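Local coordinates for pyrroline-5-carboxylate reductase catalytic N-terminal domain-containing protein (Sinorhizobium meliloti, PDB 4HUJ), which is of unknown function but probably binds a nicotinamide dinucleotide and may act as an oxidoreductase, at residues V89-I94 and T132-E137; D78-D83 and V98-D103; V145-T150 and R180-L185; S113-F118 and R124-R129; G35-E40 and L151-L156. One frame throughout, in Å; residues are numbered along the deposited sequence.

Interaction 1 of 5, residues V89-I94 and T132-E137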
# COMPACT_ATOMS: atom_id res chain seq x y z
N VAL A 89 -2.69 -6.56 -2.26
CA VAL A 89 -3.23 -7.82 -2.75
C VAL A 89 -4.00 -7.51 -4.03
O VAL A 89 -4.25 -6.34 -4.32
CB VAL A 89 -4.18 -8.49 -1.72
CG1 VAL A 89 -3.37 -9.10 -0.56
CG2 VAL A 89 -5.24 -7.50 -1.22
N PRO A 90 -4.37 -8.55 -4.80
CA PRO A 90 -5.15 -8.29 -6.02
C PRO A 90 -6.46 -7.57 -5.68
O PRO A 90 -7.05 -7.82 -4.63
CB PRO A 90 -5.41 -9.69 -6.57
CG PRO A 90 -4.22 -10.49 -6.10
CD PRO A 90 -4.00 -9.98 -4.70
N TYR A 91 -6.89 -6.69 -6.57
CA TYR A 91 -8.12 -5.93 -6.38
C TYR A 91 -9.31 -6.83 -6.00
O TYR A 91 -10.07 -6.51 -5.07
CB TYR A 91 -8.42 -5.10 -7.64
CG TYR A 91 -9.69 -4.30 -7.56
CD1 TYR A 91 -9.75 -3.11 -6.83
CD2 TYR A 91 -10.83 -4.73 -8.22
CE1 TYR A 91 -10.93 -2.38 -6.76
CE2 TYR A 91 -12.02 -4.00 -8.16
CZ TYR A 91 -12.06 -2.83 -7.43
OH TYR A 91 -13.23 -2.11 -7.38
N ASP A 92 -9.45 -7.95 -6.70
CA ASP A 92 -10.54 -8.90 -6.44
C ASP A 92 -10.45 -9.63 -5.09
O ASP A 92 -11.44 -10.24 -4.65
CB ASP A 92 -10.63 -9.92 -7.57
CG ASP A 92 -11.23 -9.33 -8.83
OD1 ASP A 92 -12.28 -8.67 -8.74
OD2 ASP A 92 -10.65 -9.55 -9.91
N SER A 93 -9.28 -9.58 -4.45
CA SER A 93 -9.06 -10.22 -3.15
C SER A 93 -9.49 -9.33 -1.98
O SER A 93 -9.66 -9.82 -0.86
CB SER A 93 -7.58 -10.58 -2.97
OG SER A 93 -7.19 -11.62 -3.85
N ILE A 94 -9.66 -8.04 -2.24
CA ILE A 94 -9.86 -7.07 -1.15
C ILE A 94 -11.12 -7.33 -0.33
O ILE A 94 -11.04 -7.43 0.90
CB ILE A 94 -9.80 -5.60 -1.66
CG1 ILE A 94 -8.38 -5.27 -2.14
CG2 ILE A 94 -10.20 -4.63 -0.56
CD1 ILE A 94 -8.23 -3.88 -2.80
N THR A 132 -10.63 3.18 -5.93
CA THR A 132 -10.32 3.46 -4.53
C THR A 132 -11.56 3.94 -3.75
O THR A 132 -11.64 3.73 -2.53
CB THR A 132 -9.12 4.42 -4.39
OG1 THR A 132 -7.99 3.85 -5.05
CG2 THR A 132 -8.77 4.65 -2.93
N GLU A 133 -12.50 4.56 -4.45
CA GLU A 133 -13.81 4.91 -3.86
C GLU A 133 -14.61 3.65 -3.51
O GLU A 133 -15.25 3.60 -2.45
CB GLU A 133 -14.64 5.79 -4.80
CG GLU A 133 -14.11 7.20 -5.03
CD GLU A 133 -14.92 7.98 -6.08
OE1 GLU A 133 -15.48 7.36 -7.03
OE2 GLU A 133 -14.99 9.22 -5.96
N ILE A 134 -14.57 2.66 -4.40
CA ILE A 134 -15.21 1.36 -4.16
C ILE A 134 -14.56 0.66 -2.96
O ILE A 134 -15.25 0.20 -2.05
CB ILE A 134 -15.18 0.44 -5.42
CG1 ILE A 134 -16.04 1.06 -6.54
CG2 ILE A 134 -15.66 -0.98 -5.08
CD1 ILE A 134 -15.87 0.43 -7.91
N VAL A 135 -13.23 0.60 -2.95
CA VAL A 135 -12.49 0.04 -1.81
C VAL A 135 -12.87 0.78 -0.51
O VAL A 135 -13.06 0.14 0.53
CB VAL A 135 -10.95 0.06 -2.06
CG1 VAL A 135 -10.18 -0.32 -0.80
CG2 VAL A 135 -10.59 -0.89 -3.20
N SER A 136 -12.98 2.10 -0.57
CA SER A 136 -13.30 2.90 0.62
C SER A 136 -14.64 2.50 1.26
O SER A 136 -14.76 2.50 2.49
CB SER A 136 -13.30 4.39 0.30
OG SER A 136 -12.03 4.79 -0.20
N GLU A 137 -15.61 2.15 0.42
CA GLU A 137 -16.93 1.71 0.90
C GLU A 137 -16.88 0.37 1.62
O GLU A 137 -17.74 0.08 2.46
CB GLU A 137 -17.93 1.67 -0.26
CG GLU A 137 -18.40 3.05 -0.67
CD GLU A 137 -19.29 3.04 -1.89
OE1 GLU A 137 -19.39 2.00 -2.58
OE2 GLU A 137 -19.91 4.09 -2.16

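Interaction 2 of 5, residues D78-D83 and V98-D103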
# COMPACT_ATOMS: atom_id res chain seq x y z
N ASP A 78 -4.74 -10.23 13.00
CA ASP A 78 -3.86 -9.36 13.77
C ASP A 78 -3.33 -8.19 12.93
O ASP A 78 -3.35 -7.05 13.39
CB ASP A 78 -2.71 -10.17 14.38
CG ASP A 78 -3.20 -11.22 15.38
OD1 ASP A 78 -4.17 -10.94 16.12
OD2 ASP A 78 -2.63 -12.33 15.41
N ALA A 79 -2.90 -8.48 11.70
CA ALA A 79 -2.39 -7.46 10.78
C ALA A 79 -3.43 -6.40 10.44
O ALA A 79 -3.09 -5.22 10.31
CB ALA A 79 -1.86 -8.10 9.51
N LEU A 80 -4.69 -6.81 10.32
CA LEU A 80 -5.78 -5.90 9.98
C LEU A 80 -6.13 -4.91 11.10
O LEU A 80 -6.98 -4.04 10.92
CB LEU A 80 -7.03 -6.68 9.55
CG LEU A 80 -6.96 -7.45 8.23
CD1 LEU A 80 -8.24 -8.25 7.99
CD2 LEU A 80 -6.69 -6.51 7.06
N GLN A 81 -5.46 -5.05 12.24
CA GLN A 81 -5.68 -4.15 13.38
C GLN A 81 -4.68 -2.99 13.45
O GLN A 81 -4.81 -2.11 14.31
CB GLN A 81 -5.65 -4.95 14.69
CG GLN A 81 -6.83 -5.90 14.87
CD GLN A 81 -6.79 -6.62 16.21
OE1 GLN A 81 -6.77 -5.99 17.27
NE2 GLN A 81 -6.80 -7.95 16.16
N ALA A 82 -3.70 -2.97 12.54
CA ALA A 82 -2.65 -1.95 12.56
C ALA A 82 -3.15 -0.53 12.28
O ALA A 82 -4.23 -0.34 11.71
CB ALA A 82 -1.53 -2.32 11.58
N ASP A 83 -2.35 0.45 12.69
CA ASP A 83 -2.68 1.86 12.48
C ASP A 83 -2.80 2.17 11.00
O ASP A 83 -3.70 2.91 10.58
CB ASP A 83 -1.61 2.77 13.09
CG ASP A 83 -1.54 2.68 14.60
OD1 ASP A 83 -2.56 2.33 15.23
OD2 ASP A 83 -0.47 2.99 15.16
N VAL A 98 -11.12 -7.55 3.84
CA VAL A 98 -11.52 -6.43 4.70
C VAL A 98 -12.88 -6.60 5.38
O VAL A 98 -13.17 -5.92 6.37
CB VAL A 98 -11.46 -5.07 3.95
CG1 VAL A 98 -10.02 -4.76 3.52
CG2 VAL A 98 -12.41 -5.04 2.76
N THR A 99 -13.69 -7.52 4.87
CA THR A 99 -14.99 -7.83 5.47
C THR A 99 -14.85 -8.47 6.86
O THR A 99 -15.80 -8.50 7.64
CB THR A 99 -15.88 -8.70 4.53
OG1 THR A 99 -17.24 -8.70 5.00
CG2 THR A 99 -15.38 -10.14 4.44
N GLN A 100 -13.64 -8.95 7.17
CA GLN A 100 -13.33 -9.59 8.45
C GLN A 100 -13.29 -8.59 9.61
O GLN A 100 -13.40 -8.99 10.77
CB GLN A 100 -12.01 -10.36 8.36
CG GLN A 100 -12.08 -11.62 7.49
CD GLN A 100 -10.71 -12.22 7.17
OE1 GLN A 100 -9.80 -12.22 8.00
NE2 GLN A 100 -10.56 -12.73 5.95
N VAL A 101 -13.12 -7.31 9.29
CA VAL A 101 -13.12 -6.23 10.28
C VAL A 101 -14.39 -5.39 10.11
O VAL A 101 -14.71 -4.96 9.00
CB VAL A 101 -11.86 -5.34 10.15
CG1 VAL A 101 -11.98 -4.09 11.02
CG2 VAL A 101 -10.61 -6.12 10.52
N SER A 102 -15.10 -5.17 11.21
CA SER A 102 -16.37 -4.45 11.17
C SER A 102 -16.23 -2.94 11.36
O SER A 102 -16.89 -2.15 10.67
CB SER A 102 -17.37 -5.05 12.17
OG SER A 102 -16.79 -5.17 13.46
N ASP A 103 -15.37 -2.53 12.29
CA ASP A 103 -15.13 -1.10 12.52
C ASP A 103 -13.67 -0.73 12.28
O ASP A 103 -12.75 -1.25 12.92
CB ASP A 103 -15.59 -0.66 13.91
CG ASP A 103 -15.92 0.83 13.98
OD1 ASP A 103 -15.23 1.65 13.33
OD2 ASP A 103 -16.88 1.20 14.69

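Interaction 3 of 5, residues V145-T150 and R180-L185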
# COMPACT_ATOMS: atom_id res chain seq x y z
N VAL A 145 -6.09 6.10 1.78
CA VAL A 145 -5.10 6.79 0.95
C VAL A 145 -4.78 5.87 -0.23
O VAL A 145 -4.57 4.68 -0.03
CB VAL A 145 -3.81 7.10 1.74
CG1 VAL A 145 -2.72 7.71 0.84
CG2 VAL A 145 -4.10 8.02 2.92
N LYS A 146 -4.74 6.43 -1.44
CA LYS A 146 -4.33 5.68 -2.63
C LYS A 146 -2.83 5.89 -2.83
O LYS A 146 -2.39 7.02 -3.06
CB LYS A 146 -5.12 6.16 -3.86
CG LYS A 146 -4.89 5.33 -5.13
CD LYS A 146 -5.66 5.91 -6.30
CE LYS A 146 -5.47 5.07 -7.56
NZ LYS A 146 -6.16 3.75 -7.41
N ALA A 147 -2.06 4.81 -2.73
CA ALA A 147 -0.60 4.88 -2.86
C ALA A 147 0.01 3.50 -3.05
O ALA A 147 -0.58 2.51 -2.65
CB ALA A 147 0.02 5.57 -1.64
N PHE A 148 1.21 3.47 -3.64
CA PHE A 148 1.98 2.24 -3.92
C PHE A 148 1.41 1.44 -5.09
O PHE A 148 1.84 0.31 -5.33
CB PHE A 148 2.11 1.31 -2.69
CG PHE A 148 2.78 1.95 -1.49
CD1 PHE A 148 4.14 2.23 -1.49
CD2 PHE A 148 2.04 2.20 -0.34
CE1 PHE A 148 4.75 2.80 -0.36
CE2 PHE A 148 2.64 2.77 0.79
CZ PHE A 148 4.00 3.06 0.78
N ASN A 149 0.44 2.00 -5.81
CA ASN A 149 -0.15 1.31 -6.96
C ASN A 149 0.55 1.68 -8.28
O ASN A 149 0.26 1.10 -9.33
CB ASN A 149 -1.63 1.67 -7.09
CG ASN A 149 -1.84 3.09 -7.58
OD1 ASN A 149 -1.50 4.05 -6.89
ND2 ASN A 149 -2.39 3.24 -8.78
N THR A 150 1.47 2.64 -8.22
CA THR A 150 1.96 3.27 -9.44
C THR A 150 3.19 2.62 -10.04
O THR A 150 3.45 2.77 -11.23
CB THR A 150 2.25 4.75 -9.20
OG1 THR A 150 3.02 4.87 -8.00
CG2 THR A 150 0.94 5.52 -9.05
N ARG A 180 -0.98 12.96 4.85
CA ARG A 180 0.27 13.38 5.49
C ARG A 180 1.01 12.20 6.11
O ARG A 180 2.21 12.06 5.92
CB ARG A 180 0.01 14.45 6.55
CG ARG A 180 1.28 15.01 7.20
CD ARG A 180 0.95 15.96 8.35
NE ARG A 180 -0.07 16.95 7.96
CZ ARG A 180 -1.29 17.04 8.49
NH1 ARG A 180 -1.66 16.23 9.47
NH2 ARG A 180 -2.13 17.96 8.05
N GLN A 181 0.27 11.37 6.84
CA GLN A 181 0.84 10.22 7.55
C GLN A 181 1.44 9.23 6.57
O GLN A 181 2.52 8.69 6.80
CB GLN A 181 -0.21 9.53 8.43
CG GLN A 181 -0.61 10.34 9.65
CD GLN A 181 -1.50 9.56 10.60
OE1 GLN A 181 -1.10 8.52 11.13
NE2 GLN A 181 -2.71 10.05 10.82
N VAL A 182 0.74 9.00 5.46
CA VAL A 182 1.27 8.11 4.42
C VAL A 182 2.46 8.75 3.69
O VAL A 182 3.44 8.06 3.37
CB VAL A 182 0.17 7.65 3.44
CG1 VAL A 182 0.74 6.78 2.33
CG2 VAL A 182 -0.91 6.91 4.21
N ALA A 183 2.41 10.07 3.46
CA ALA A 183 3.56 10.79 2.90
C ALA A 183 4.78 10.65 3.81
O ALA A 183 5.90 10.48 3.33
CB ALA A 183 3.22 12.27 2.66
N GLU A 184 4.54 10.72 5.11
CA GLU A 184 5.59 10.53 6.12
C GLU A 184 6.23 9.15 6.01
O GLU A 184 7.46 9.03 6.05
CB GLU A 184 5.02 10.74 7.53
CG GLU A 184 4.93 12.20 7.96
CD GLU A 184 4.06 12.43 9.21
OE1 GLU A 184 3.93 11.51 10.06
OE2 GLU A 184 3.51 13.54 9.34
N LEU A 185 5.40 8.12 5.83
CA LEU A 185 5.90 6.76 5.64
C LEU A 185 6.74 6.68 4.37
O LEU A 185 7.83 6.11 4.38
CB LEU A 185 4.74 5.76 5.56
CG LEU A 185 5.12 4.34 5.09
CD1 LEU A 185 6.09 3.67 6.04
CD2 LEU A 185 3.88 3.49 4.90

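Interaction 4 of 5, residues S113-F118 and R124-R129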
# COMPACT_ATOMS: atom_id res chain seq x y z
N SER A 113 -3.89 -1.32 -4.79
CA SER A 113 -4.38 -2.22 -5.84
C SER A 113 -4.73 -1.48 -7.13
O SER A 113 -5.05 -0.29 -7.10
CB SER A 113 -5.61 -3.00 -5.36
OG SER A 113 -6.78 -2.19 -5.39
N ASN A 114 -4.69 -2.21 -8.24
CA ASN A 114 -5.19 -1.71 -9.52
C ASN A 114 -6.27 -2.64 -10.05
O ASN A 114 -6.08 -3.86 -10.06
CB ASN A 114 -4.05 -1.64 -10.53
CG ASN A 114 -3.00 -0.62 -10.15
OD1 ASN A 114 -1.82 -0.95 -9.96
ND2 ASN A 114 -3.42 0.63 -9.99
N ALA A 115 -7.40 -2.07 -10.46
CA ALA A 115 -8.51 -2.86 -10.98
C ALA A 115 -8.29 -3.11 -12.46
O ALA A 115 -8.52 -2.24 -13.30
CB ALA A 115 -9.84 -2.16 -10.72
N ILE A 116 -7.79 -4.31 -12.77
CA ILE A 116 -7.35 -4.67 -14.11
C ILE A 116 -8.09 -5.93 -14.54
O ILE A 116 -8.25 -6.85 -13.74
CB ILE A 116 -5.83 -4.98 -14.12
CG1 ILE A 116 -5.02 -3.81 -13.54
CG2 ILE A 116 -5.35 -5.30 -15.55
CD1 ILE A 116 -3.57 -4.17 -13.24
N ASP A 117 -8.54 -5.97 -15.80
CA ASP A 117 -9.24 -7.15 -16.32
C ASP A 117 -8.28 -8.14 -16.97
O ASP A 117 -7.31 -7.75 -17.61
CB ASP A 117 -10.29 -6.75 -17.35
CG ASP A 117 -11.54 -6.16 -16.72
OD1 ASP A 117 -11.64 -6.15 -15.47
OD2 ASP A 117 -12.43 -5.71 -17.48
N PHE A 118 -8.59 -9.43 -16.79
CA PHE A 118 -7.86 -10.55 -17.37
C PHE A 118 -8.74 -11.12 -18.48
O PHE A 118 -9.95 -11.26 -18.27
CB PHE A 118 -7.65 -11.60 -16.28
CG PHE A 118 -6.83 -12.80 -16.70
CD1 PHE A 118 -7.43 -13.86 -17.38
CD2 PHE A 118 -5.48 -12.88 -16.38
CE1 PHE A 118 -6.68 -14.97 -17.77
CE2 PHE A 118 -4.72 -14.00 -16.75
CZ PHE A 118 -5.32 -15.04 -17.44
N ARG A 124 -10.42 -1.96 -15.70
CA ARG A 124 -11.75 -2.50 -15.46
C ARG A 124 -12.84 -1.46 -15.69
O ARG A 124 -12.66 -0.28 -15.39
CB ARG A 124 -11.83 -3.03 -14.03
CG ARG A 124 -13.12 -3.75 -13.72
CD ARG A 124 -12.98 -4.58 -12.48
NE ARG A 124 -12.00 -5.64 -12.65
CZ ARG A 124 -11.78 -6.61 -11.76
NH1 ARG A 124 -12.49 -6.67 -10.64
NH2 ARG A 124 -10.85 -7.51 -12.01
N ASP A 125 -13.97 -1.91 -16.23
CA ASP A 125 -15.17 -1.07 -16.29
C ASP A 125 -15.86 -1.10 -14.93
O ASP A 125 -16.42 -2.12 -14.52
CB ASP A 125 -16.11 -1.55 -17.41
CG ASP A 125 -17.34 -0.66 -17.59
OD1 ASP A 125 -17.56 0.28 -16.79
OD2 ASP A 125 -18.10 -0.90 -18.56
N LEU A 126 -15.79 0.03 -14.22
CA LEU A 126 -16.44 0.16 -12.92
C LEU A 126 -17.57 1.18 -12.99
O LEU A 126 -17.95 1.78 -11.98
CB LEU A 126 -15.42 0.56 -11.84
CG LEU A 126 -14.32 -0.47 -11.60
CD1 LEU A 126 -13.23 0.15 -10.73
CD2 LEU A 126 -14.88 -1.72 -10.96
N GLY A 127 -18.10 1.36 -14.19
CA GLY A 127 -19.21 2.28 -14.44
C GLY A 127 -18.87 3.73 -14.13
O GLY A 127 -19.74 4.49 -13.69
N GLY A 128 -17.62 4.11 -14.36
CA GLY A 128 -17.16 5.47 -14.11
C GLY A 128 -16.65 5.74 -12.70
O GLY A 128 -15.92 6.72 -12.48
N ARG A 129 -17.02 4.88 -11.76
CA ARG A 129 -16.59 5.01 -10.36
C ARG A 129 -15.09 4.76 -10.23
O ARG A 129 -14.52 3.99 -11.01
CB ARG A 129 -17.34 4.03 -9.46
CG ARG A 129 -18.85 4.22 -9.40
CD ARG A 129 -19.41 3.60 -8.14
NE ARG A 129 -19.01 4.36 -6.95
CZ ARG A 129 -19.08 3.90 -5.71
NH1 ARG A 129 -19.54 2.68 -5.46
NH2 ARG A 129 -18.69 4.68 -4.70

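Interaction 5 of 5, residues G35-E40 and L151-L156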
# COMPACT_ATOMS: atom_id res chain seq x y z
N GLY A 35 4.28 -7.48 -2.42
CA GLY A 35 4.38 -7.72 -0.98
C GLY A 35 5.84 -7.81 -0.55
O GLY A 35 6.23 -7.24 0.46
N SER A 36 6.63 -8.53 -1.34
CA SER A 36 8.07 -8.65 -1.09
C SER A 36 8.81 -7.33 -1.29
O SER A 36 9.73 -7.01 -0.53
CB SER A 36 8.67 -9.75 -1.98
OG SER A 36 10.06 -9.89 -1.74
N ALA A 37 8.41 -6.55 -2.30
CA ALA A 37 9.01 -5.23 -2.55
C ALA A 37 8.83 -4.28 -1.37
O ALA A 37 9.77 -3.59 -0.95
CB ALA A 37 8.42 -4.60 -3.81
N LEU A 38 7.62 -4.26 -0.83
CA LEU A 38 7.32 -3.45 0.34
C LEU A 38 8.12 -3.92 1.55
O LEU A 38 8.71 -3.11 2.25
CB LEU A 38 5.82 -3.47 0.64
CG LEU A 38 4.97 -2.58 -0.28
CD1 LEU A 38 3.49 -2.91 -0.13
CD2 LEU A 38 5.25 -1.09 -0.01
N ALA A 39 8.16 -5.24 1.78
CA ALA A 39 8.96 -5.79 2.88
C ALA A 39 10.43 -5.37 2.76
O ALA A 39 11.05 -4.98 3.75
CB ALA A 39 8.83 -7.31 2.92
N GLU A 40 10.96 -5.42 1.54
CA GLU A 40 12.35 -5.03 1.27
C GLU A 40 12.60 -3.56 1.60
O GLU A 40 13.63 -3.20 2.19
CB GLU A 40 12.73 -5.32 -0.19
CG GLU A 40 14.20 -4.99 -0.54
CD GLU A 40 14.66 -5.60 -1.85
OE1 GLU A 40 13.87 -6.33 -2.50
OE2 GLU A 40 15.83 -5.36 -2.23
N LEU A 151 3.96 1.91 -9.22
CA LEU A 151 5.22 1.36 -9.70
C LEU A 151 5.21 -0.16 -9.79
O LEU A 151 4.64 -0.82 -8.93
CB LEU A 151 6.38 1.83 -8.81
CG LEU A 151 6.63 3.33 -8.73
CD1 LEU A 151 7.82 3.59 -7.84
CD2 LEU A 151 6.86 3.93 -10.12
N PRO A 152 5.85 -0.71 -10.84
CA PRO A 152 6.11 -2.13 -10.88
C PRO A 152 6.91 -2.55 -9.65
O PRO A 152 7.74 -1.78 -9.18
CB PRO A 152 6.98 -2.30 -12.14
CG PRO A 152 6.77 -1.08 -12.93
CD PRO A 152 6.46 0.01 -11.98
N ALA A 153 6.67 -3.76 -9.17
CA ALA A 153 7.37 -4.30 -8.01
C ALA A 153 8.89 -4.22 -8.14
O ALA A 153 9.58 -3.91 -7.17
CB ALA A 153 6.93 -5.73 -7.75
N ALA A 154 9.42 -4.47 -9.34
CA ALA A 154 10.88 -4.44 -9.55
C ALA A 154 11.46 -3.04 -9.33
O ALA A 154 12.60 -2.90 -8.88
CB ALA A 154 11.24 -4.97 -10.93
N VAL A 155 10.66 -2.02 -9.64
CA VAL A 155 11.06 -0.63 -9.40
C VAL A 155 10.92 -0.30 -7.91
O VAL A 155 11.84 0.26 -7.31
CB VAL A 155 10.27 0.37 -10.28
CG1 VAL A 155 10.72 1.82 -10.01
CG2 VAL A 155 10.44 0.05 -11.76
N LEU A 156 9.77 -0.64 -7.33
CA LEU A 156 9.51 -0.39 -5.91
C LEU A 156 10.55 -1.06 -5.00
O LEU A 156 10.94 -0.49 -3.99
CB LEU A 156 8.10 -0.85 -5.52
CG LEU A 156 7.58 -0.41 -4.14
CD1 LEU A 156 7.21 1.07 -4.17
CD2 LEU A 156 6.39 -1.24 -3.72

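Interaction 1 of 5, residues V89-I94 and T132-E137
The aromatic side chain of Y91 overlaps V135 and I134 on helix 131-138. The contact belongs to a Rossmann-type dinucleotide-binding fold, where the loop after strand 84-88 meets this later helix. With chi1 at 179°, CG of Y91 lies opposite the backbone N and the phenol end reaches helix 131-138. The ring and V135 run alongside each other in opposing directions, with Y91 CE1 3.9 Å from V135 CG2. V135 CG2 is shared, because I94 CD1 also reaches it, at 3.8 Å. I94 and V135 cross at about a right angle. Farther out, the phenol oxygen Y91 OH lies 3.5 Å from I134 CG2. It also meets I134 CD1 at 3.7 Å. The touch on I134 is therefore a polar atom resting on hydrocarbon. I94 and V135 are buried, while Y91 and I134 are partly exposed. S113, A115 and R124 also pack on Y91. T132 faces away from the loop, and its OG1 hydrogen-bonds D111 OD2 and K146 NZ, which ties the helix to strands 108-111 and 143-147. Within the helix T132 O accepts two hydrogen bonds. S136 N gives the usual helical one. S136 OG adds a second at 2.6 Å, and the two donors reach T132 O from opposite faces of its carbonyl plane.

Interaction 2 of 5, residues D78-D83 and V98-D103
The shortest backbone bond within the two segments that bring L80 to V101 runs from Q81 N to D78 O, 3.1 Å. It lies at the end of helix 76-79. A type I turn from A79 to A82 follows and leads toward strand 84-88. On the other side a type I turn from V98 to V101 ends with V101 N bonded to V98 O at 3.2 Å. The two turns present L80 and V101 to each other. L80 CB touches V101 CG2 at 3.8 Å. The same methyl, V101 CG2, is 4.1 Å from L80 CD1, and the two side chains pass at a slant. With chi1 at 170°, V101 sets CG1 opposite its backbone N, and CG2 is the branch left to meet L80. Q100 borders this patch, with its OE1 4.3 Å from L80 CD1. Its NE2 bonds back to D96 O. L80 also packs on W104 and on I29 of strand 26-30, so this leucine joins two connections of the Rossmann-type domain to its sheet. The L80-V101 centre is apolar, with the amide of Q100 at its border. It rests on close packing without directional bonds, and each loop keeps its shape through its own backbone bonds.

Interaction 3 of 5, residues V145-T150 and R180-L185
The ring of F148 meets L185 at its edge. L185 CD2 lies near the ring plane, 4.1 Å from F148 CZ, and the two side chains cross at about a right angle. V110, L169 and I186 are among the other residues packed against this phenylalanine. F148 follows strand 143-147, and its backbone has a positive phi of 74°. With chi1 -59°, CG lies opposite the carbonyl carbon and the ring's far end reaches helix 176-188. Between the strand and the helix, two branched side chains meet. V145 and V182 reach toward each other tip to tip, and V145 CG2 comes 3.6 Å from V182 CG2. Their other methyls meet, V145 CG1 with V182 CG1 at 3.9 Å. A147 CB adds a looser touch on V182 CG1 at 4.2 Å. V145 and A147 point to the helix, and K146 between them points away, as expected of alternating strand residues. All five touching residues are buried. V182 also packs on V110 of neighbouring strand 108-111. Helix 176-188 connects the parallel strands 166-173 and 192-195. This is the helix-on-sheet packing of alpha/beta folds, with the helix of a beta-alpha-beta crossover set on strand 143-147, outside that crossover.

Interaction 4 of 5, residues S113-F118 and R124-R129
Three hydrogen bonds join R124 to segment 113-118, one of them also a salt bridge. The charged pair is R124 NE with D117 OD1, 2.9 Å apart. NE approaches OD1 almost end-on to its C-O bond, the hydrogen bond is bent, and the carboxylate and guanidinium planes are 35° apart. R124 NH2 bonds I116 O at 3.2 Å, from above the carbonyl plane. The bend at chi3 (-63°) turns the guanidinium back to these acceptors. R124 NH1 has a second charged partner, D92 OD1. The backbone bond is R124 N to A115 O, 3.1 Å and nearly straight at 168°. A leucine here would probably leave D117 and D92 without their shared charged partner and I116 O without its NH2 donor.

The apolar contacts are few. A115 CB lies 4.0 Å from R124 CB and 4.1 Å from L126 CD1. D125 OD1 accepts from G127 N at 2.9 Å, an Asx turn. A type I' turn runs from L126 to R129, with glycines at G127 and G128.

Both segments belong to the surface loop between strand 108-111 and helix 131-138. A115 and L126 pack on S131 of that helix, and R129 forms a salt bridge with E137 farther along it.

Interaction 5 of 5, residues G35-E40 and L151-L156
A37 points its methyl at the start of helix 153-156. There A37 CB lies 3.6 Å from A153 O and 4.4 Å from A153 CB. With an alanine on each side, the two backbones come close, and the CA atoms of A37 and A153 are 5.8 Å apart. L156 points back at helix 32-44. Its CG is anti to the backbone N (chi1 -168°), and this brings CD2 over two residues at once. L156 CD2 is 3.9 Å from A37 CB. It is also 3.9 Å from L38 CD2, where the two leucine side chains cross obliquely. L38 starts out along the flank of its helix, and only its branched end turns to L156. The contact is apolar apart from A153 O, which sits against the A37 methyl. P152 takes the N-cap position of the short helix, and its O accepts from L156 N at 3.0 Å. L156 also packs on I34 and on L169 of strand 166-173, and A153 on A33. Helix 32-44 follows strand 26-30, and G35 fits the last glycine of a GxGxxG pattern. The strand, turn and helix are consistent with the Rossmann dinucleotide-binding motif, here packed against a helix from late in the chain.

How the interactions relate
Interactions 3 and 5 are the buried contacts and are almost wholly apolar. They meet at F148, whose CD1 touches L38 CD2 and L156 CD1, so strand, glycine-motif helix and short helix share one core. Interactions 1 and 2 are only partly buried. Interaction 1 sets a loop on helix 131-138, and interaction 2 sets the turn after helix 76-79 on another loop. Their centres lie about 14 Å apart. Interaction 4 lies at the surface, and its chemistry is polar. It adjoins interaction 1 through two salt bridges: D92 with R124 joins two loops, and E137 with R129 ties the loop to helix 131-138. Interactions 2 and 5 fall on opposite sides of the chain's centre.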